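Local coordinates for spondin-1 (Homo sapiens, PDB 2ZOU), which is a secreted extracellular-matrix glycoprotein, also called F-spondin, that probably acts in cell adhesion and carries a reeler domain with a beta-sandwich fold, at residues 18-30 with 126-140. Numbering follows the deposited sequence. Where two conformers were deposited one is given.
Sequences REGYTEFSLRVEG and IVQKRIIYFQDEGSL. With EDO (1,2-ethanediol), chain F; EDO (1,2-ethanediol), chain E.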
ATOM      1  N   ARG A  18      -2.222  -7.513 -15.560  1.00 25.31           N
ATOM      2  CA  ARG A  18      -1.376  -6.501 -16.186  1.00 25.00           C
ATOM      3  C   ARG A  18      -0.203  -6.167 -15.269  1.00 24.90           C
ATOM      4  O   ARG A  18      -0.239  -5.199 -14.503  1.00 24.50           O
ATOM      5  CB  ARG A  18      -2.185  -5.249 -16.545  1.00 25.25           C
ATOM      6  CG  ARG A  18      -3.241  -5.493 -17.620  1.00 25.59           C
ATOM      7  CD  ARG A  18      -3.638  -4.211 -18.367  1.00 25.92           C
ATOM      8  NE  ARG A  18      -2.576  -3.699 -19.240  1.00 25.38           N
ATOM      9  CZ  ARG A  18      -2.283  -4.183 -20.446  1.00 24.12           C
ATOM     10  NH1 ARG A  18      -2.961  -5.212 -20.941  1.00 24.60           N
ATOM     11  NH2 ARG A  18      -1.301  -3.637 -21.160  1.00 23.94           N
ATOM     12  N   GLU A  19       0.833  -6.992 -15.342  1.00 24.79           N
ATOM     13  CA  GLU A  19       1.973  -6.853 -14.455  1.00 24.66           C
ATOM     14  C   GLU A  19       2.960  -5.855 -15.025  1.00 24.51           C
ATOM     15  O   GLU A  19       2.747  -5.268 -16.097  1.00 25.11           O
ATOM     16  CB  GLU A  19       2.636  -8.212 -14.187  1.00 24.83           C
ATOM     17  CG  GLU A  19       1.749  -9.165 -13.390  1.00 25.28           C
ATOM     18  CD  GLU A  19       2.382 -10.527 -13.151  1.00 25.61           C
ATOM     19  OE1 GLU A  19       3.237 -10.954 -13.957  1.00 27.59           O
ATOM     20  OE2 GLU A  19       2.011 -11.185 -12.155  1.00 28.17           O
ATOM     21  N   GLY A  20       4.049  -5.656 -14.307  1.00 23.26           N
ATOM     22  CA  GLY A  20       5.028  -4.725 -14.769  1.00 22.29           C
ATOM     23  C   GLY A  20       4.602  -3.313 -14.463  1.00 21.24           C
ATOM     24  O   GLY A  20       3.789  -3.055 -13.568  1.00 21.82           O
ATOM     25  N   TYR A  21       5.142  -2.388 -15.235  1.00 18.79           N
ATOM     26  CA  TYR A  21       5.342  -1.072 -14.697  1.00 17.36           C
ATOM     27  C   TYR A  21       4.402  -0.044 -15.284  1.00 15.32           C
ATOM     28  O   TYR A  21       4.180   0.008 -16.488  1.00 14.24           O
ATOM     29  CB  TYR A  21       6.815  -0.656 -14.789  0.65 18.29           C
ATOM     30  CG  TYR A  21       7.649  -1.215 -13.646  0.65 18.71           C
ATOM     31  CD1 TYR A  21       8.697  -0.484 -13.091  0.65 20.18           C
ATOM     32  CD2 TYR A  21       7.368  -2.471 -13.107  0.65 19.88           C
ATOM     33  CE1 TYR A  21       9.446  -1.002 -12.029  0.65 21.44           C
ATOM     34  CE2 TYR A  21       8.105  -2.993 -12.055  0.65 20.72           C
ATOM     35  CZ  TYR A  21       9.143  -2.258 -11.524  0.65 21.28           C
ATOM     36  OH  TYR A  21       9.865  -2.792 -10.481  0.65 21.92           O
ATOM     37  N   THR A  22       3.838   0.772 -14.403  1.00 12.83           N
ATOM     38  CA  THR A  22       3.105   1.950 -14.820  1.00 12.06           C
ATOM     39  C   THR A  22       3.916   3.139 -14.325  1.00 11.36           C
ATOM     40  O   THR A  22       5.010   2.975 -13.789  1.00 12.20           O
ATOM     41  CB  THR A  22       1.670   1.993 -14.250  1.00 11.89           C
ATOM     42  OG1 THR A  22       1.713   2.242 -12.833  1.00 11.86           O
ATOM     43  CG2 THR A  22       0.928   0.682 -14.527  1.00 12.50           C
ATOM     44  N   GLU A  23       3.386   4.343 -14.502  1.00 11.20           N
ATOM     45  CA  GLU A  23       4.091   5.519 -14.011  1.00 11.88           C
ATOM     46  C   GLU A  23       3.855   5.763 -12.515  1.00 11.15           C
ATOM     47  O   GLU A  23       4.364   6.742 -11.954  1.00 11.96           O
ATOM     48  CB  GLU A  23       3.702   6.757 -14.817  1.00 12.27           C
ATOM     49  CG  GLU A  23       2.339   7.261 -14.491  1.00 13.38           C
ATOM     50  CD  GLU A  23       1.254   6.718 -15.394  1.00 15.00           C
ATOM     51  OE1 GLU A  23       1.258   5.503 -15.723  1.00 15.52           O
ATOM     52  OE2 GLU A  23       0.368   7.519 -15.775  1.00 16.31           O
ATOM     53  N   PHE A  24       3.093   4.879 -11.875  1.00 10.44           N
ATOM     54  CA  PHE A  24       2.815   5.015 -10.450  1.00  9.52           C
ATOM     55  C   PHE A  24       3.667   4.007  -9.707  1.00 10.11           C
ATOM     56  O   PHE A  24       3.734   2.836 -10.094  1.00 10.73           O
ATOM     57  CB  PHE A  24       1.337   4.755 -10.163  1.00 10.51           C
ATOM     58  CG  PHE A  24       0.425   5.693 -10.868  1.00  9.36           C
ATOM     59  CD1 PHE A  24       0.154   6.952 -10.333  1.00 10.56           C
ATOM     60  CD2 PHE A  24      -0.136   5.347 -12.088  1.00 10.96           C
ATOM     61  CE1 PHE A  24      -0.691   7.840 -11.005  1.00 10.75           C
ATOM     62  CE2 PHE A  24      -0.980   6.243 -12.770  1.00  9.98           C
ATOM     63  CZ  PHE A  24      -1.260   7.480 -12.218  1.00 10.37           C
ATOM     64  N   SER A  25       4.331   4.467  -8.652  1.00 10.32           N
ATOM     65  CA  SER A  25       5.292   3.621  -7.923  1.00 10.89           C
ATOM     66  C   SER A  25       4.973   3.551  -6.451  1.00 10.78           C
ATOM     67  O   SER A  25       4.756   4.585  -5.827  1.00 11.39           O
ATOM     68  CB  SER A  25       6.704   4.186  -8.054  0.65 12.01           C
ATOM     69  OG  SER A  25       7.142   4.099  -9.387  0.65 13.44           O
ATOM     70  N   LEU A  26       4.981   2.336  -5.903  1.00  9.88           N
ATOM     71  CA  LEU A  26       4.885   2.140  -4.461  1.00 10.65           C
ATOM     72  C   LEU A  26       6.277   1.789  -3.963  1.00 11.55           C
ATOM     73  O   LEU A  26       6.895   0.834  -4.449  1.00 13.45           O
ATOM     74  CB  LEU A  26       3.925   0.991  -4.161  1.00 10.26           C
ATOM     75  CG  LEU A  26       3.613   0.765  -2.672  1.00 12.12           C
ATOM     76  CD1 LEU A  26       2.852   1.944  -2.083  1.00 15.02           C
ATOM     77  CD2 LEU A  26       2.798  -0.485  -2.510  1.00 13.30           C
ATOM     78  N   ARG A  27       6.801   2.599  -3.054  1.00 11.23           N
ATOM     79  CA  ARG A  27       8.164   2.425  -2.577  1.00 11.89           C
ATOM     80  C   ARG A  27       8.181   2.462  -1.074  1.00 11.40           C
ATOM     81  O   ARG A  27       7.248   2.930  -0.443  1.00 12.07           O
ATOM     82  CB  ARG A  27       9.077   3.514  -3.121  1.00 13.66           C
ATOM     83  CG  ARG A  27       9.114   3.546  -4.633  1.00 17.63           C
ATOM     84  CD  ARG A  27      10.371   4.160  -5.164  0.65 22.06           C
ATOM     85  NE  ARG A  27      11.558   3.400  -4.782  0.65 24.89           N
ATOM     86  CZ  ARG A  27      12.758   3.579  -5.322  0.65 26.47           C
ATOM     87  NH1 ARG A  27      12.930   4.481  -6.282  0.65 27.97           N
ATOM     88  NH2 ARG A  27      13.782   2.850  -4.910  0.65 28.10           N
ATOM     89  N   VAL A  28       9.259   1.951  -0.504  1.00 11.48           N
ATOM     90  CA  VAL A  28       9.525   2.131   0.908  1.00 12.16           C
ATOM     91  C   VAL A  28      10.831   2.916   1.001  1.00 10.75           C
ATOM     92  O   VAL A  28      11.865   2.508   0.431  1.00 11.26           O
ATOM     93  CB  VAL A  28       9.661   0.790   1.618  1.00 11.42           C
ATOM     94  CG1 VAL A  28       9.974   1.016   3.096  1.00 13.98           C
ATOM     95  CG2 VAL A  28       8.340   0.013   1.472  1.00 13.57           C
ATOM     96  N   GLU A  29      10.787   4.061   1.686  1.00 11.18           N
ATOM     97  CA  GLU A  29      11.968   4.908   1.809  1.00 10.96           C
ATOM     98  C   GLU A  29      13.122   4.126   2.433  1.00 10.72           C
ATOM     99  O   GLU A  29      12.922   3.403   3.421  1.00 10.51           O
ATOM    100  CB  GLU A  29      11.666   6.156   2.643  1.00 10.90           C
ATOM    101  CG  GLU A  29      10.794   7.181   1.919  1.00 12.19           C
ATOM    102  CD  GLU A  29      10.704   8.526   2.640  1.00 12.35           C
ATOM    103  OE1 GLU A  29      11.189   8.639   3.793  1.00 12.52           O
ATOM    104  OE2 GLU A  29      10.163   9.478   2.037  1.00 13.53           O
ATOM    105  N   GLY A  30      14.311   4.278   1.854  1.00 10.24           N
ATOM    106  CA  GLY A  30      15.490   3.556   2.307  1.00 10.08           C
ATOM    107  C   GLY A  30      15.653   2.206   1.622  1.00 10.98           C
ATOM    108  O   GLY A  30      16.636   1.526   1.881  1.00 10.91           O
ATOM    109  N   ILE A 126      -4.805   2.594  -7.924  1.00 11.27           N
ATOM    110  CA  ILE A 126      -5.089   4.030  -8.052  1.00 11.96           C
ATOM    111  C   ILE A 126      -6.173   4.334  -9.091  1.00 11.43           C
ATOM    112  O   ILE A 126      -6.485   3.492  -9.943  1.00 11.04           O
ATOM    113  CB  ILE A 126      -3.819   4.918  -8.354  1.00 13.67           C
ATOM    114  CG1 ILE A 126      -3.309   4.708  -9.788  1.00 14.50           C
ATOM    115  CG2 ILE A 126      -2.717   4.761  -7.265  1.00 14.85           C
ATOM    116  CD1 ILE A 126      -3.912   5.632 -10.831  1.00 16.53           C
ATOM    117  N   VAL A 127      -6.719   5.544  -9.017  1.00 11.58           N
ATOM    118  CA  VAL A 127      -7.525   6.110 -10.115  1.00 12.88           C
ATOM    119  C   VAL A 127      -7.016   7.480 -10.572  1.00 13.40           C
ATOM    120  O   VAL A 127      -6.733   8.334  -9.739  1.00 12.44           O
ATOM    121  CB  VAL A 127      -9.056   6.163  -9.797  1.00 13.86           C
ATOM    122  CG1 VAL A 127      -9.340   6.938  -8.523  1.00 15.34           C
ATOM    123  CG2 VAL A 127      -9.831   6.737 -10.983  1.00 13.76           C
ATOM    124  N   GLN A 128      -6.896   7.668 -11.895  1.00 13.66           N
ATOM    125  CA  GLN A 128      -6.574   8.965 -12.518  1.00 14.25           C
ATOM    126  C   GLN A 128      -7.724   9.320 -13.462  1.00 13.65           C
ATOM    127  O   GLN A 128      -8.616  10.076 -13.080  1.00 14.26           O
ATOM    128  CB  GLN A 128      -5.220   8.921 -13.263  1.00 14.32           C
ATOM    129  CG  GLN A 128      -4.773  10.276 -13.875  1.00 14.45           C
ATOM    130  CD  GLN A 128      -3.392  10.255 -14.550  1.00 15.18           C
ATOM    131  OE1 GLN A 128      -2.909  11.295 -15.003  1.00 19.83           O
ATOM    132  NE2 GLN A 128      -2.785   9.085 -14.656  1.00 16.94           N
ATOM    133  N   LYS A 129      -7.703   8.766 -14.678  1.00 12.06           N
ATOM    134  CA  LYS A 129      -8.843   8.781 -15.607  1.00 11.82           C
ATOM    135  C   LYS A 129      -9.198   7.350 -16.025  1.00 11.07           C
ATOM    136  O   LYS A 129     -10.076   7.123 -16.875  1.00 10.17           O
ATOM    137  CB  LYS A 129      -8.546   9.669 -16.821  1.00 11.62           C
ATOM    138  CG  LYS A 129      -8.387  11.148 -16.468  1.00 13.20           C
ATOM    139  CD  LYS A 129      -8.583  12.038 -17.665  1.00 14.25           C
ATOM    140  CE  LYS A 129      -8.259  13.482 -17.328  1.00 15.46           C
ATOM    141  NZ  LYS A 129      -8.645  14.380 -18.442  1.00 17.98           N
ATOM    142  N   ARG A 130      -8.509   6.394 -15.401  1.00 11.13           N
ATOM    143  CA  ARG A 130      -8.782   4.967 -15.523  1.00 10.95           C
ATOM    144  C   ARG A 130      -8.329   4.364 -14.198  1.00 10.90           C
ATOM    145  O   ARG A 130      -7.614   5.027 -13.445  1.00 10.38           O
ATOM    146  CB  ARG A 130      -8.033   4.325 -16.703  1.00 11.35           C
ATOM    147  CG  ARG A 130      -6.532   4.221 -16.512  1.00 12.64           C
ATOM    148  CD  ARG A 130      -5.878   3.564 -17.694  1.00 14.62           C
ATOM    149  NE  ARG A 130      -4.427   3.617 -17.568  1.00 16.68           N
ATOM    150  CZ  ARG A 130      -3.578   3.242 -18.513  1.00 20.46           C
ATOM    151  NH1 ARG A 130      -4.025   2.774 -19.669  1.00 20.60           N
ATOM    152  NH2 ARG A 130      -2.274   3.339 -18.295  1.00 21.26           N
ATOM    153  N   ILE A 131      -8.740   3.126 -13.926  1.00 11.52           N
ATOM    154  CA  ILE A 131      -8.303   2.410 -12.726  1.00 12.19           C
ATOM    155  C   ILE A 131      -7.090   1.532 -13.017  1.00 11.97           C
ATOM    156  O   ILE A 131      -7.051   0.787 -14.009  1.00 12.40           O
ATOM    157  CB  ILE A 131      -9.418   1.501 -12.133  1.00 12.36           C
ATOM    158  CG1 ILE A 131     -10.742   2.254 -11.925  0.65 13.91           C
ATOM    159  CG2 ILE A 131      -8.916   0.768 -10.865  1.00 12.82           C
ATOM    160  CD1 ILE A 131     -10.752   3.249 -10.796  0.65 14.43           C
ATOM    161  N   ILE A 132      -6.108   1.609 -12.129  1.00 12.16           N
ATOM    162  CA  ILE A 132      -5.022   0.651 -12.126  1.00 13.27           C
ATOM    163  C   ILE A 132      -5.299  -0.263 -10.952  1.00 13.13           C
ATOM    164  O   ILE A 132      -5.274   0.175  -9.800  1.00 12.90           O
ATOM    165  CB  ILE A 132      -3.638   1.336 -12.003  1.00 13.33           C
ATOM    166  CG1 ILE A 132      -3.412   2.361 -13.121  0.65 14.68           C
ATOM    167  CG2 ILE A 132      -2.514   0.296 -11.959  1.00 15.09           C
ATOM    168  CD1 ILE A 132      -3.441   1.790 -14.533  0.65 14.96           C
ATOM    169  N   TYR A 133      -5.631  -1.509 -11.277  1.00 13.29           N
ATOM    170  CA  TYR A 133      -6.045  -2.515 -10.309  1.00 14.09           C
ATOM    171  C   TYR A 133      -4.856  -3.079  -9.545  1.00 14.29           C
ATOM    172  O   TYR A 133      -3.717  -2.918  -9.970  1.00 14.55           O
ATOM    173  CB  TYR A 133      -6.790  -3.638 -11.040  1.00 15.23           C
ATOM    174  CG  TYR A 133      -8.103  -3.183 -11.629  1.00 16.07           C
ATOM    175  CD1 TYR A 133      -9.269  -3.245 -10.875  1.00 16.91           C
ATOM    176  CD2 TYR A 133      -8.179  -2.677 -12.925  1.00 16.70           C
ATOM    177  CE1 TYR A 133     -10.492  -2.836 -11.409  1.00 18.37           C
ATOM    178  CE2 TYR A 133      -9.388  -2.254 -13.460  1.00 18.48           C
ATOM    179  CZ  TYR A 133     -10.537  -2.335 -12.691  1.00 17.72           C
ATOM    180  OH  TYR A 133     -11.752  -1.926 -13.192  1.00 17.94           O
ATOM    181  N   PHE A 134      -5.125  -3.732  -8.414  1.00 14.22           N
ATOM    182  CA  PHE A 134      -4.079  -4.454  -7.679  1.00 14.38           C
ATOM    183  C   PHE A 134      -3.429  -5.502  -8.576  1.00 15.30           C
ATOM    184  O   PHE A 134      -4.112  -6.171  -9.357  1.00 15.25           O
ATOM    185  CB  PHE A 134      -4.650  -5.202  -6.466  1.00 14.43           C
ATOM    186  CG  PHE A 134      -5.097  -4.319  -5.334  1.00 13.87           C
ATOM    187  CD1 PHE A 134      -4.169  -3.586  -4.594  1.00 14.54           C
ATOM    188  CD2 PHE A 134      -6.436  -4.270  -4.963  1.00 14.81           C
ATOM    189  CE1 PHE A 134      -4.571  -2.784  -3.531  1.00 13.60           C
ATOM    190  CE2 PHE A 134      -6.852  -3.479  -3.898  1.00 14.59           C
ATOM    191  CZ  PHE A 134      -5.908  -2.728  -3.175  1.00 13.96           C
ATOM    192  N   GLN A 135      -2.117  -5.663  -8.453  1.00 15.35           N
ATOM    193  CA  GLN A 135      -1.404  -6.687  -9.207  1.00 16.15           C
ATOM    194  C   GLN A 135      -0.479  -7.490  -8.320  1.00 16.11           C
ATOM    195  O   GLN A 135      -0.023  -6.996  -7.291  1.00 15.64           O
ATOM    196  CB  GLN A 135      -0.601  -6.050 -10.332  1.00 16.84           C
ATOM    197  CG  GLN A 135      -1.459  -5.443 -11.430  1.00 17.79           C
ATOM    198  CD  GLN A 135      -2.215  -6.463 -12.253  1.00 21.44           C
ATOM    199  OE1 GLN A 135      -1.785  -7.610 -12.412  1.00 22.18           O
ATOM    200  NE2 GLN A 135      -3.359  -6.043 -12.793  1.00 21.89           N
ATOM    201  N   ASP A 136      -0.193  -8.730  -8.725  1.00 16.63           N
ATOM    202  CA  ASP A 136       0.695  -9.596  -7.953  1.00 17.35           C
ATOM    203  C   ASP A 136       2.141  -9.139  -8.014  1.00 16.68           C
ATOM    204  O   ASP A 136       2.893  -9.337  -7.058  1.00 17.30           O
ATOM    205  CB  ASP A 136       0.579 -11.063  -8.400  1.00 17.37           C
ATOM    206  CG  ASP A 136      -0.762 -11.691  -8.028  1.00 20.02           C
ATOM    207  OD1 ASP A 136      -1.516 -11.100  -7.224  1.00 23.83           O
ATOM    208  OD2 ASP A 136      -1.064 -12.790  -8.531  1.00 22.81           O
ATOM    209  N   GLU A 137       2.505  -8.512  -9.134  1.00 16.88           N
ATOM    210  CA  GLU A 137       3.828  -7.932  -9.352  1.00 16.72           C
ATOM    211  C   GLU A 137       3.658  -6.686 -10.190  1.00 16.04           C
ATOM    212  O   GLU A 137       2.725  -6.584 -10.982  1.00 16.88           O
ATOM    213  CB  GLU A 137       4.729  -8.909 -10.101  1.00 17.78           C
ATOM    214  CG  GLU A 137       5.272 -10.012  -9.232  1.00 21.42           C
ATOM    215  CD  GLU A 137       6.062 -11.029 -10.024  1.00 24.20           C
ATOM    216  OE1 GLU A 137       6.424 -10.750 -11.192  1.00 26.53           O
ATOM    217  OE2 GLU A 137       6.321 -12.116  -9.473  1.00 26.93           O
ATOM    218  N   GLY A 138       4.565  -5.734 -10.020  1.00 14.47           N
ATOM    219  CA  GLY A 138       4.480  -4.509 -10.781  1.00 13.39           C
ATOM    220  C   GLY A 138       4.949  -3.327  -9.975  1.00 12.85           C
ATOM    221  O   GLY A 138       5.417  -3.472  -8.847  1.00 13.15           O
ATOM    222  N   SER A 139       4.806  -2.145 -10.555  1.00 11.64           N
ATOM    223  CA  SER A 139       5.348  -0.964  -9.912  1.00 10.67           C
ATOM    224  C   SER A 139       4.578  -0.531  -8.662  1.00 10.59           C
ATOM    225  O   SER A 139       5.106   0.235  -7.860  1.00 10.50           O
ATOM    226  CB  SER A 139       5.467   0.183 -10.920  1.00 11.36           C
ATOM    227  OG  SER A 139       4.208   0.529 -11.469  1.00 11.20           O
ATOM    228  N   LEU A 140       3.336  -0.990  -8.514  1.00 10.70           N
ATOM    229  CA  LEU A 140       2.530  -0.681  -7.330  1.00 11.13           C
ATOM    230  C   LEU A 140       2.485  -1.839  -6.333  1.00 12.22           C
ATOM    231  O   LEU A 140       1.603  -1.906  -5.495  1.00 12.47           O
ATOM    232  CB  LEU A 140       1.117  -0.262  -7.747  1.00 11.80           C
ATOM    233  CG  LEU A 140       1.006   1.175  -8.289  1.00 12.64           C
ATOM    234  CD1 LEU A 140      -0.430   1.436  -8.716  1.00 14.49           C
ATOM    235  CD2 LEU A 140       1.432   2.201  -7.284  1.00 14.24           C
TER
HETATM  236  C1  EDO F   6      -0.630  -2.413  -9.810  1.00 31.59           C
HETATM  237  O1  EDO F   6      -1.714  -1.875  -9.051  1.00 32.71           O
HETATM  238  C2  EDO F   6      -0.892  -2.306 -11.303  1.00 32.01           C
HETATM  239  O2  EDO F   6       0.339  -2.105 -11.998  1.00 31.00           O
HETATM  240  C1  EDO E   5       6.584   7.592  -9.529  1.00 27.27           C
HETATM  241  O1  EDO E   5       6.685   6.563 -10.516  1.00 21.92           O
HETATM  242  C2  EDO E   5       7.927   8.252  -9.241  1.00 29.07           C
HETATM  243  O2  EDO E   5       7.984   9.546  -9.855  1.00 31.24           O
HETATM  244  O   HOH W   1       1.305   0.075 -11.385  1.00 20.26           O
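Arg18 N makes a weak hydrogen bond to Gln135 OE1 (3.2 Å). The extended chain of Glu19 crosses Glu137 at a slant, their carboxylate planes 13° apart and close enough that the like charges probably repel. Gly20 O accepts a weak bond from Ser139 N, and the Tyr21 ring lays one face over Ser139 CB, a CH-pi contact. Thr22 N donates almost straight to Ser139 OG (3.0 Å, 169° at the hydrogen), while Thr22 OG1 accepts from Phe24 N in an ST turn. Ser139 OG, held between its own backbone N and carbonyl carbon (chi1 60°), donates a hydrogen bond to Phe24 O at 2.7 Å, and Ser139 OG also accepts from a water. In the reeler beta-sandwich this joins strand 24-28, at the edge of one sheet, to the edge strand 131-144 of the other. The Phe24 ring takes Ile126 CD1 over one face, 3.7 Å from its centroid, and Gln128 NE2 at its edge; an alanine here would probably leave a gap above Ile126 and strip Gln128 of its aromatic neighbour. Leu140 CD2 packs on Phe24 CB (3.8 Å). Leu26 N closes the run on Ser139 O at 2.9 Å, in the carbonyl plane, and Leu26 CD2 lies against Leu140 O.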